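Local coordinates for uracil-dna glycosylase (Deinococcus radiodurans, PDB 4UQM), which is an alpha/beta protein of the uracil-DNA glycosylase superfamily, built round a parallel beta sheet flanked by helices and modelled here with bound nucleic acid, at residues E25-Q28 against E29-P33; K169-N172 against A173-E176; R188-K191 against K192-T195. The protein carries 1 engineered substitution. All coordinates share one frame; numbering follows the deposited sequence.

Interaction 1 of 3, residues E25-Q28 against E29-P33; sequences EDWQ and EALLP
E25 and E29 stand one turn apart on helix 25-35, and their two acids meet on its outer surface. E29 can be followed outward from the backbone. E29 CB lies 3.6 Å from E25 O, the carbonyl oxygen that accepts the hydrogen bond from E29 N. E29 CG comes closer to the same oxygen, at 3.4 Å from E25 O, so the root of the side chain folds back over the preceding turn. With CG beside the backbone N (chi1 -66°) and the rest of the chain extended, E29 CD is carried toward the other acid and lies 3.6 Å from E25 OE2. At the tip, E29 OE2 is 2.5 Å from E25 OE2 and also 3.2 Å from E25 CG. The side chains cross obliquely; their carboxylate planes are 66° apart, and it is OE2 of each group that makes the close approach.

W27 and L31 form the inward counterpart. They run side by side in the same direction, and L31 CD1 packs 3.7 Å from W27 CE3; helix 65-69 touches both through L67, while the indole NE1 is hydrogen-bonded to T70 O. D26 ties the first turn to the loop after helix 65-69, its carboxylate accepting from the backbone N of L72 and G73. Regular backbone bonds join the turns until L32 N, whose bond to Q28 O is weak; the helix then kinks at P33, which has no N-H to give.

The outer side of the helix is acidic here and the inner side apolar. Two ionised carboxylates would repel at this separation, so one of the pair probably carries a proton, an ionisation that the crystal contacts made by both glutamates may influence.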
ATOM      1  N   GLU A  25     -10.274 -10.499 -11.403  1.00 23.30           N
ATOM      2  CA  GLU A  25     -11.273 -11.461 -10.944  1.00 24.40           C
ATOM      3  C   GLU A  25     -10.890 -12.114  -9.641  1.00 23.24           C
ATOM      4  O   GLU A  25     -11.753 -12.422  -8.847  1.00 24.00           O
ATOM      5  CB  GLU A  25     -11.434 -12.598 -11.985  1.00 26.51           C
ATOM      6  CG  GLU A  25     -12.356 -13.785 -11.602  1.00 33.43           C
ATOM      7  CD  GLU A  25     -12.184 -15.056 -12.446  1.00 35.26           C
ATOM      8  OE1 GLU A  25     -11.422 -15.061 -13.443  1.00 44.80           O
ATOM      9  OE2 GLU A  25     -12.826 -16.096 -12.140  1.00 41.77           O
ATOM     10  N   ASP A  26      -9.596 -12.360  -9.434  1.00 23.62           N
ATOM     11  CA  ASP A  26      -9.162 -12.996  -8.190  1.00 23.68           C
ATOM     12  C   ASP A  26      -9.463 -12.140  -6.974  1.00 22.24           C
ATOM     13  O   ASP A  26      -9.931 -12.661  -5.961  1.00 22.52           O
ATOM     14  CB  ASP A  26      -7.704 -13.506  -8.246  1.00 23.28           C
ATOM     15  CG  ASP A  26      -6.673 -12.474  -8.621  1.00 23.27           C
ATOM     16  OD1 ASP A  26      -6.885 -11.236  -8.572  1.00 22.63           O
ATOM     17  OD2 ASP A  26      -5.546 -12.974  -8.938  1.00 25.03           O
ATOM     18  N   TRP A  27      -9.236 -10.840  -7.088  1.00 19.99           N
ATOM     19  CA  TRP A  27      -9.625  -9.925  -6.011  1.00 20.37           C
ATOM     20  C   TRP A  27     -11.144  -9.887  -5.841  1.00 21.13           C
ATOM     21  O   TRP A  27     -11.652  -9.900  -4.707  1.00 21.19           O
ATOM     22  CB  TRP A  27      -9.126  -8.517  -6.246  1.00 19.56           C
ATOM     23  CG  TRP A  27      -7.680  -8.256  -5.983  1.00 18.94           C
ATOM     24  CD1 TRP A  27      -6.783  -7.695  -6.862  1.00 18.67           C
ATOM     25  CD2 TRP A  27      -6.954  -8.470  -4.746  1.00 18.89           C
ATOM     26  NE1 TRP A  27      -5.536  -7.561  -6.247  1.00 17.90           N
ATOM     27  CE2 TRP A  27      -5.624  -8.052  -4.965  1.00 19.27           C
ATOM     28  CE3 TRP A  27      -7.306  -8.983  -3.493  1.00 18.94           C
ATOM     29  CZ2 TRP A  27      -4.648  -8.102  -3.958  1.00 18.00           C
ATOM     30  CZ3 TRP A  27      -6.365  -9.009  -2.500  1.00 19.11           C
ATOM     31  CH2 TRP A  27      -5.033  -8.605  -2.742  1.00 18.14           C
ATOM     32  N   GLN A  28     -11.891  -9.860  -6.949  1.00 21.18           N
ATOM     33  CA  GLN A  28     -13.345  -9.797  -6.835  1.00 22.83           C
ATOM     34  C   GLN A  28     -13.873 -11.007  -6.077  1.00 23.22           C
ATOM     35  O   GLN A  28     -14.737 -10.882  -5.202  1.00 23.97           O
ATOM     36  CB  GLN A  28     -14.012  -9.717  -8.208  1.00 25.78           C
ATOM     37  CG  GLN A  28     -13.853  -8.460  -9.073  1.00 26.01           C
ATOM     38  CD  GLN A  28     -14.510  -7.146  -8.566  1.00 28.28           C
ATOM     39  OE1 GLN A  28     -14.810  -6.989  -7.360  1.00 31.36           O
ATOM     40  NE2 GLN A  28     -14.714  -6.167  -9.506  1.00 29.81           N
ATOM     41  N   GLU A  29     -13.349 -12.183  -6.390  1.00 23.22           N
ATOM     42  CA  GLU A  29     -13.773 -13.402  -5.702  1.00 25.41           C
ATOM     43  C   GLU A  29     -13.396 -13.431  -4.237  1.00 25.24           C
ATOM     44  O   GLU A  29     -14.210 -13.784  -3.381  1.00 26.35           O
ATOM     45  CB  GLU A  29     -13.260 -14.653  -6.428  1.00 29.05           C
ATOM     46  CG  GLU A  29     -13.881 -14.815  -7.789  1.00 32.37           C
ATOM     47  CD  GLU A  29     -13.396 -16.028  -8.557  1.00 34.04           C
ATOM     48  OE1 GLU A  29     -12.791 -16.934  -7.948  1.00 35.87           O
ATOM     49  OE2 GLU A  29     -13.660 -16.064  -9.791  1.00 38.67           O
ATOM     50  N   ALA A  30     -12.176 -13.020  -3.934  1.00 23.35           N
ATOM     51  CA  ALA A  30     -11.699 -13.012  -2.527  1.00 23.35           C
ATOM     52  C   ALA A  30     -12.434 -12.000  -1.686  1.00 22.40           C
ATOM     53  O   ALA A  30     -12.735 -12.254  -0.526  1.00 24.69           O
ATOM     54  CB  ALA A  30     -10.209 -12.777  -2.475  1.00 23.57           C
ATOM     55  N   LEU A  31     -12.766 -10.847  -2.272  1.00 21.52           N
ATOM     56  CA  LEU A  31     -13.294  -9.739  -1.488  1.00 21.10           C
ATOM     57  C   LEU A  31     -14.805  -9.559  -1.599  1.00 20.98           C
ATOM     58  O   LEU A  31     -15.353  -8.716  -0.899  1.00 22.11           O
ATOM     59  CB  LEU A  31     -12.568  -8.445  -1.881  1.00 20.80           C
ATOM     60  CG  LEU A  31     -11.053  -8.474  -1.689  1.00 20.24           C
ATOM     61  CD1 LEU A  31     -10.411  -7.266  -2.327  1.00 20.29           C
ATOM     62  CD2 LEU A  31     -10.702  -8.629  -0.205  1.00 21.43           C
ATOM     63  N   LEU A  32     -15.481 -10.362  -2.430  1.00 22.80           N
ATOM     64  CA  LEU A  32     -16.922 -10.270  -2.526  1.00 24.01           C
ATOM     65  C   LEU A  32     -17.633 -10.182  -1.187  1.00 23.11           C
ATOM     66  O   LEU A  32     -18.541  -9.363  -1.075  1.00 24.17           O
ATOM     67  CB  LEU A  32     -17.524 -11.387  -3.389  1.00 25.49           C
ATOM     68  CG  LEU A  32     -19.043 -11.309  -3.624  1.00 27.25           C
ATOM     69  CD1 LEU A  32     -19.453  -9.994  -4.315  1.00 28.41           C
ATOM     70  CD2 LEU A  32     -19.516 -12.490  -4.449  1.00 29.77           C
ATOM     71  N   PRO A  33     -17.247 -11.007  -0.174  1.00 24.07           N
ATOM     72  CA  PRO A  33     -17.961 -10.895   1.098  1.00 25.52           C
ATOM     73  C   PRO A  33     -17.836  -9.510   1.754  1.00 23.30           C
ATOM     74  O   PRO A  33     -18.724  -9.089   2.495  1.00 25.54           O
ATOM     75  CB  PRO A  33     -17.291 -11.965   1.981  1.00 27.38           C
ATOM     76  CG  PRO A  33     -16.769 -12.956   1.001  1.00 27.93           C
ATOM     77  CD  PRO A  33     -16.270 -12.116  -0.128  1.00 24.55           C
TER

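Interaction 2 of 3, residues K169-N172 against A173-E176; sequences KAVN and AKEE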
ATOM      1  N   LYS A 169      -5.652 -10.858   4.828  1.00 19.85           N
ATOM      2  CA  LYS A 169      -6.024 -12.252   4.964  1.00 20.32           C
ATOM      3  C   LYS A 169      -6.010 -13.002   3.628  1.00 21.24           C
ATOM      4  O   LYS A 169      -5.578 -14.153   3.591  1.00 20.35           O
ATOM      5  CB  LYS A 169      -7.395 -12.410   5.654  1.00 21.57           C
ATOM      6  CG  LYS A 169      -7.294 -12.079   7.165  1.00 25.17           C
ATOM      7  CD  LYS A 169      -8.651 -12.194   7.831  1.00 30.65           C
ATOM      8  CE  LYS A 169      -8.805 -11.336   9.104  1.00 31.23           C
ATOM      9  NZ  LYS A 169     -10.201 -11.252   9.625  1.00 36.56           N
ATOM     10  N   ALA A 170      -6.468 -12.358   2.542  1.00 19.75           N
ATOM     11  CA  ALA A 170      -6.478 -13.036   1.237  1.00 21.87           C
ATOM     12  C   ALA A 170      -5.053 -13.327   0.744  1.00 20.68           C
ATOM     13  O   ALA A 170      -4.763 -14.403   0.184  1.00 21.79           O
ATOM     14  CB  ALA A 170      -7.187 -12.188   0.224  1.00 21.44           C
ATOM     15  N   VAL A 171      -4.158 -12.360   0.939  1.00 19.35           N
ATOM     16  CA  VAL A 171      -2.746 -12.552   0.592  1.00 19.27           C
ATOM     17  C   VAL A 171      -2.121 -13.601   1.507  1.00 20.56           C
ATOM     18  O   VAL A 171      -1.387 -14.459   1.029  1.00 21.09           O
ATOM     19  CB  VAL A 171      -1.997 -11.215   0.667  1.00 19.09           C
ATOM     20  CG1 VAL A 171      -0.541 -11.396   0.365  1.00 19.54           C
ATOM     21  CG2 VAL A 171      -2.603 -10.218  -0.346  1.00 19.10           C
ATOM     22  N   ASN A 172      -2.415 -13.556   2.815  1.00 19.73           N
ATOM     23  CA  ASN A 172      -1.853 -14.549   3.740  1.00 21.36           C
ATOM     24  C   ASN A 172      -2.254 -15.990   3.413  1.00 22.59           C
ATOM     25  O   ASN A 172      -1.515 -16.947   3.654  1.00 22.60           O
ATOM     26  CB  ASN A 172      -2.341 -14.225   5.140  1.00 20.69           C
ATOM     27  CG  ASN A 172      -1.791 -15.157   6.170  1.00 22.87           C
ATOM     28  OD1 ASN A 172      -0.585 -15.164   6.433  1.00 22.52           O
ATOM     29  ND2 ASN A 172      -2.646 -15.946   6.773  1.00 23.79           N
ATOM     30  N   ALA A 173      -3.444 -16.146   2.865  1.00 21.97           N
ATOM     31  CA  ALA A 173      -3.927 -17.456   2.419  1.00 24.17           C
ATOM     32  C   ALA A 173      -3.138 -18.037   1.234  1.00 26.65           C
ATOM     33  O   ALA A 173      -3.298 -19.235   0.926  1.00 29.38           O
ATOM     34  CB  ALA A 173      -5.410 -17.376   2.070  1.00 25.92           C
ATOM     35  N   LYS A 174      -2.343 -17.224   0.531  1.00 23.70           N
ATOM     36  CA  LYS A 174      -1.497 -17.777  -0.540  1.00 24.32           C
ATOM     37  C   LYS A 174      -0.440 -18.701   0.054  1.00 26.47           C
ATOM     38  O   LYS A 174       0.104 -18.436   1.133  1.00 26.75           O
ATOM     39  CB  LYS A 174      -0.832 -16.668  -1.349  1.00 24.16           C
ATOM     40  CG  LYS A 174      -1.769 -15.778  -2.182  1.00 26.82           C
ATOM     41  CD  LYS A 174      -1.086 -14.463  -2.529  1.00 25.68           C
ATOM     42  CE  LYS A 174       0.163 -14.564  -3.331  1.00 27.75           C
ATOM     43  NZ  LYS A 174       0.047 -14.280  -4.741  1.00 29.52           N
ATOM     44  N   GLU A 175      -0.113 -19.741  -0.694  1.00 26.88           N
ATOM     45  CA  GLU A 175       0.861 -20.739  -0.261  1.00 28.77           C
ATOM     46  C   GLU A 175       2.298 -20.256  -0.486  1.00 27.77           C
ATOM     47  O   GLU A 175       3.144 -20.408   0.389  1.00 31.96           O
ATOM     48  CB  GLU A 175       0.545 -22.101  -0.912  1.00 31.40           C
ATOM     49  CG  GLU A 175      -0.864 -22.575  -0.491  1.00 36.42           C
ATOM     50  CD  GLU A 175      -1.424 -23.822  -1.172  1.00 39.95           C
ATOM     51  OE1 GLU A 175      -1.492 -23.877  -2.444  1.00 43.89           O
ATOM     52  OE2 GLU A 175      -1.900 -24.713  -0.403  1.00 45.33           O
ATOM     53  N   GLU A 176       2.536 -19.612  -1.609  1.00 28.80           N
ATOM     54  CA  GLU A 176       3.889 -19.129  -1.925  1.00 28.35           C
ATOM     55  C   GLU A 176       4.229 -17.903  -1.129  1.00 25.45           C
ATOM     56  O   GLU A 176       3.365 -17.085  -0.874  1.00 24.70           O
ATOM     57  CB  GLU A 176       4.078 -18.825  -3.396  1.00 30.77           C
ATOM     58  CG  GLU A 176       5.521 -19.114  -3.805  1.00 34.74           C
ATOM     59  CD  GLU A 176       5.714 -19.251  -5.299  1.00 36.65           C
ATOM     60  OE1 GLU A 176       4.765 -18.862  -6.042  1.00 43.97           O
ATOM     61  OE2 GLU A 176       6.795 -19.757  -5.718  1.00 41.55           O
TER
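K174 turns its CG to the side of its own backbone N (chi1 -66°), and this lays the first half of the side chain over the carbonyl of V171. K174 CB is 3.3 Å from V171 O, and K174 CD is still only 3.6 Å from V171 O, with V171 CG1 4.3 Å from K174 CD. Only then does the chain bend, at chi3 (60°) and again at chi4, which takes the ammonium group away from the helix to the carbonyl oxygens of L72 and V75. The aliphatic part of the lysine therefore lines the helix end, while its charge is spent on two backbone acceptors in a neighbouring loop.

N172 directs its side chain the other way, CG lying opposite its backbone N, so that its amide points away from the new turn; OD1 accepts from the backbone N of G196, and N172 O accepts from H199 NE2. Both ends of the asparagine are thus tied to the loop that leads into strand 200-204.

Between these side chains the backbone changes its pattern. A173 N still reaches four residues back, 3.0 Å from K169 O, and the methyl of A173 rests 3.6 Å from that same K169 O. The next amide reaches back only three: K174 N donates to V171 O at 3.0 Å, approaching from 56° above the carbonyl plane rather than along a lone pair. K174 itself then takes up an extended backbone conformation.

A last alpha-helical bond followed by a tighter, 3-10-like one is a common way for a helix to end, and here it finishes helix 160-172 and releases the chain toward strand 179-183 of the parallel sheet, part of the alternation of helix and strand that defines an alpha/beta fold.

Interaction 3 of 3, residues R188-K191 against K192-T195; sequences RKKK and KLIT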
ATOM      1  N   ARG A 188       1.168  -1.795  11.407  1.00 17.73           N
ATOM      2  CA  ARG A 188       1.654  -2.887  12.245  1.00 19.32           C
ATOM      3  C   ARG A 188       0.576  -3.614  13.042  1.00 19.99           C
ATOM      4  O   ARG A 188       0.809  -4.743  13.486  1.00 21.40           O
ATOM      5  CB  ARG A 188       2.786  -2.378  13.113  1.00 20.14           C
ATOM      6  CG  ARG A 188       4.020  -2.106  12.248  1.00 18.98           C
ATOM      7  CD  ARG A 188       5.067  -1.316  12.988  1.00 20.29           C
ATOM      8  NE  ARG A 188       5.825  -2.096  13.924  1.00 22.57           N
ATOM      9  CZ  ARG A 188       6.897  -1.645  14.584  1.00 23.71           C
ATOM     10  NH1 ARG A 188       7.293  -0.377  14.482  1.00 24.76           N
ATOM     11  NH2 ARG A 188       7.554  -2.479  15.369  1.00 27.12           N
ATOM     12  N   LYS A 189      -0.609  -3.016  13.182  1.00 19.50           N
ATOM     13  CA  LYS A 189      -1.734  -3.719  13.820  1.00 21.75           C
ATOM     14  C   LYS A 189      -2.129  -4.985  13.037  1.00 21.48           C
ATOM     15  O   LYS A 189      -2.747  -5.873  13.622  1.00 24.41           O
ATOM     16  CB  LYS A 189      -2.947  -2.782  13.964  1.00 22.64           C
ATOM     17  CG  LYS A 189      -2.701  -1.558  14.806  1.00 23.49           C
ATOM     18  CD  LYS A 189      -3.940  -0.757  15.154  1.00 26.03           C
ATOM     19  CE  LYS A 189      -3.563   0.501  15.932  1.00 29.26           C
ATOM     20  NZ  LYS A 189      -2.738   0.265  17.116  1.00 36.39           N
ATOM     21  N   LYS A 190      -1.765  -5.062  11.751  1.00 19.24           N
ATOM     22  CA  LYS A 190      -2.101  -6.236  10.905  1.00 19.88           C
ATOM     23  C   LYS A 190      -1.189  -7.448  11.185  1.00 21.42           C
ATOM     24  O   LYS A 190      -1.437  -8.558  10.672  1.00 20.19           O
ATOM     25  CB  LYS A 190      -1.976  -5.930   9.411  1.00 20.52           C
ATOM     26  CG  LYS A 190      -2.668  -4.730   8.866  1.00 23.15           C
ATOM     27  CD  LYS A 190      -4.105  -4.800   9.018  1.00 24.11           C
ATOM     28  CE  LYS A 190      -4.783  -3.759   8.127  1.00 20.82           C
ATOM     29  NZ  LYS A 190      -6.128  -3.550   8.655  1.00 19.91           N
ATOM     30  N   LYS A 191      -0.102  -7.242  11.944  1.00 20.80           N
ATOM     31  CA  LYS A 191       0.916  -8.313  12.067  1.00 21.17           C
ATOM     32  C   LYS A 191       0.357  -9.654  12.506  1.00 21.87           C
ATOM     33  O   LYS A 191       0.740 -10.659  11.964  1.00 23.32           O
ATOM     34  CB  LYS A 191       2.040  -7.882  13.003  1.00 23.30           C
ATOM     35  CG  LYS A 191       3.162  -8.898  13.100  1.00 25.47           C
ATOM     36  CD  LYS A 191       4.222  -8.357  14.023  1.00 28.10           C
ATOM     37  CE  LYS A 191       5.329  -9.348  14.269  1.00 29.78           C
ATOM     38  NZ  LYS A 191       6.079  -8.822  15.448  1.00 36.07           N
ATOM     39  N   LYS A 192      -0.551  -9.662  13.484  1.00 22.47           N
ATOM     40  CA  LYS A 192      -1.166 -10.890  13.963  1.00 25.29           C
ATOM     41  C   LYS A 192      -1.931 -11.724  12.930  1.00 24.20           C
ATOM     42  O   LYS A 192      -2.129 -12.926  13.127  1.00 26.17           O
ATOM     43  CB  LYS A 192      -2.098 -10.607  15.169  1.00 28.01           C
ATOM     44  CG  LYS A 192      -3.338  -9.793  14.850  1.00 31.04           C
ATOM     45  CD  LYS A 192      -4.361  -9.813  15.982  1.00 34.50           C
ATOM     46  CE  LYS A 192      -5.374 -10.938  15.760  1.00 38.89           C
ATOM     47  NZ  LYS A 192      -6.346 -11.166  16.849  1.00 46.73           N
ATOM     48  N   LEU A 193      -2.330 -11.078  11.832  1.00 23.51           N
ATOM     49  CA  LEU A 193      -3.059 -11.774  10.772  1.00 22.65           C
ATOM     50  C   LEU A 193      -2.122 -12.558   9.869  1.00 22.99           C
ATOM     51  O   LEU A 193      -2.603 -13.371   9.060  1.00 24.56           O
ATOM     52  CB  LEU A 193      -3.804 -10.743   9.897  1.00 23.85           C
ATOM     53  CG  LEU A 193      -4.839  -9.903  10.645  1.00 25.61           C
ATOM     54  CD1 LEU A 193      -5.451  -8.888   9.695  1.00 24.94           C
ATOM     55  CD2 LEU A 193      -5.856 -10.744  11.373  1.00 28.20           C
ATOM     56  N   ILE A 194      -0.817 -12.252   9.899  1.00 21.77           N
ATOM     57  CA  ILE A 194       0.147 -12.873   9.000  1.00 22.67           C
ATOM     58  C   ILE A 194       0.715 -14.172   9.639  1.00 23.65           C
ATOM     59  O   ILE A 194       1.719 -14.200  10.321  1.00 25.95           O
ATOM     60  CB  ILE A 194       1.218 -11.888   8.540  1.00 20.90           C
ATOM     61  CG1 ILE A 194       0.532 -10.652   7.899  1.00 22.10           C
ATOM     62  CG2 ILE A 194       2.127 -12.570   7.520  1.00 24.55           C
ATOM     63  CD1 ILE A 194       1.341  -9.417   8.006  1.00 22.99           C
ATOM     64  N   THR A 195      -0.017 -15.248   9.452  1.00 24.82           N
ATOM     65  CA  THR A 195       0.284 -16.539  10.063  1.00 25.53           C
ATOM     66  C   THR A 195       0.827 -17.562   9.088  1.00 26.00           C
ATOM     67  O   THR A 195       1.272 -18.641   9.506  1.00 27.44           O
ATOM     68  CB  THR A 195      -1.025 -17.134  10.596  1.00 26.63           C
ATOM     69  OG1 THR A 195      -1.962 -17.232   9.507  1.00 26.68           O
ATOM     70  CG2 THR A 195      -1.614 -16.276  11.664  1.00 27.65           C
TER
HETATM   71  O   HOH W   1      -1.005  -7.281  15.270  1.00 29.48           O
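The carbonyls of K190 and K191 receive the amides of L193 and I194 in a local, backbone-led contact, a short 3-10 segment in the connection from helix 185-188 to strand 200-204. It is entered through a type I beta turn, R188 to K191, closed by K191 N on R188 O. Two successive bonds then reach back three residues each: L193 N lies 2.9 Å from K190 O, and I194 N lies 3.0 Å from K191 O. Both donors come from above the carbonyl plane, by 44° and 52° respectively, as is usual in 3-10 winding.

One step of this series is opened. K192 N and K189 O are 4.4 Å apart, and a water fills the break, donating to K189 O at 2.8 Å and accepting from K192 N at 3.0 Å. It carries the pattern across the place where the beta turn gives way to the 3-10 segment. K192 itself holds CG between its backbone N and carbonyl carbon (chi1 67°), the crowded position, and CG faces the K189 carbonyl.

Side chains add mainly carbon cover. L193 CB sits 3.3 Å from K190 O, and I194 CD1 approaches the same K190 O at 3.9 Å, so leucine and isoleucine both shield that carbonyl. Beyond it the aliphatic part of K190 passes L193, its CD 4.4 Å from L193 CD1.

Two of the lysines send their charges to different elements. K190 NZ pairs with D165 and also bonds T164 OG1 on helix 160-172, where L193 rests on I168, whereas K191 NZ joins R188 in pairing with E203 of strand 200-204. With I194 packed on F180 of strand 179-183, the 3-10 segment lies between that helix and the edge region of the parallel sheet.

Interaction 2 stands between the other two and touches both. Toward interaction 1 the junction is apolar: W27 CH2 packs 3.8 Å from V171 CG2, and A30 CB lies 4.1 Å from A170 CB, so through these residues helix 25-35 rests on the C-terminal turn of helix 160-172. Toward interaction 3 it is mixed, with N172 ND2 3.1 Å from T195 OG1, probably a hydrogen bond, and K169 CE 3.8 Å from L193 CD2. Interactions 1 and 3 do not meet, their nearest atoms being about 11 Å apart. Nearest-atom distances to the bound nucleic acid are about 5 Å for interaction 3, 18 Å for interaction 2 and 23 Å for interaction 1.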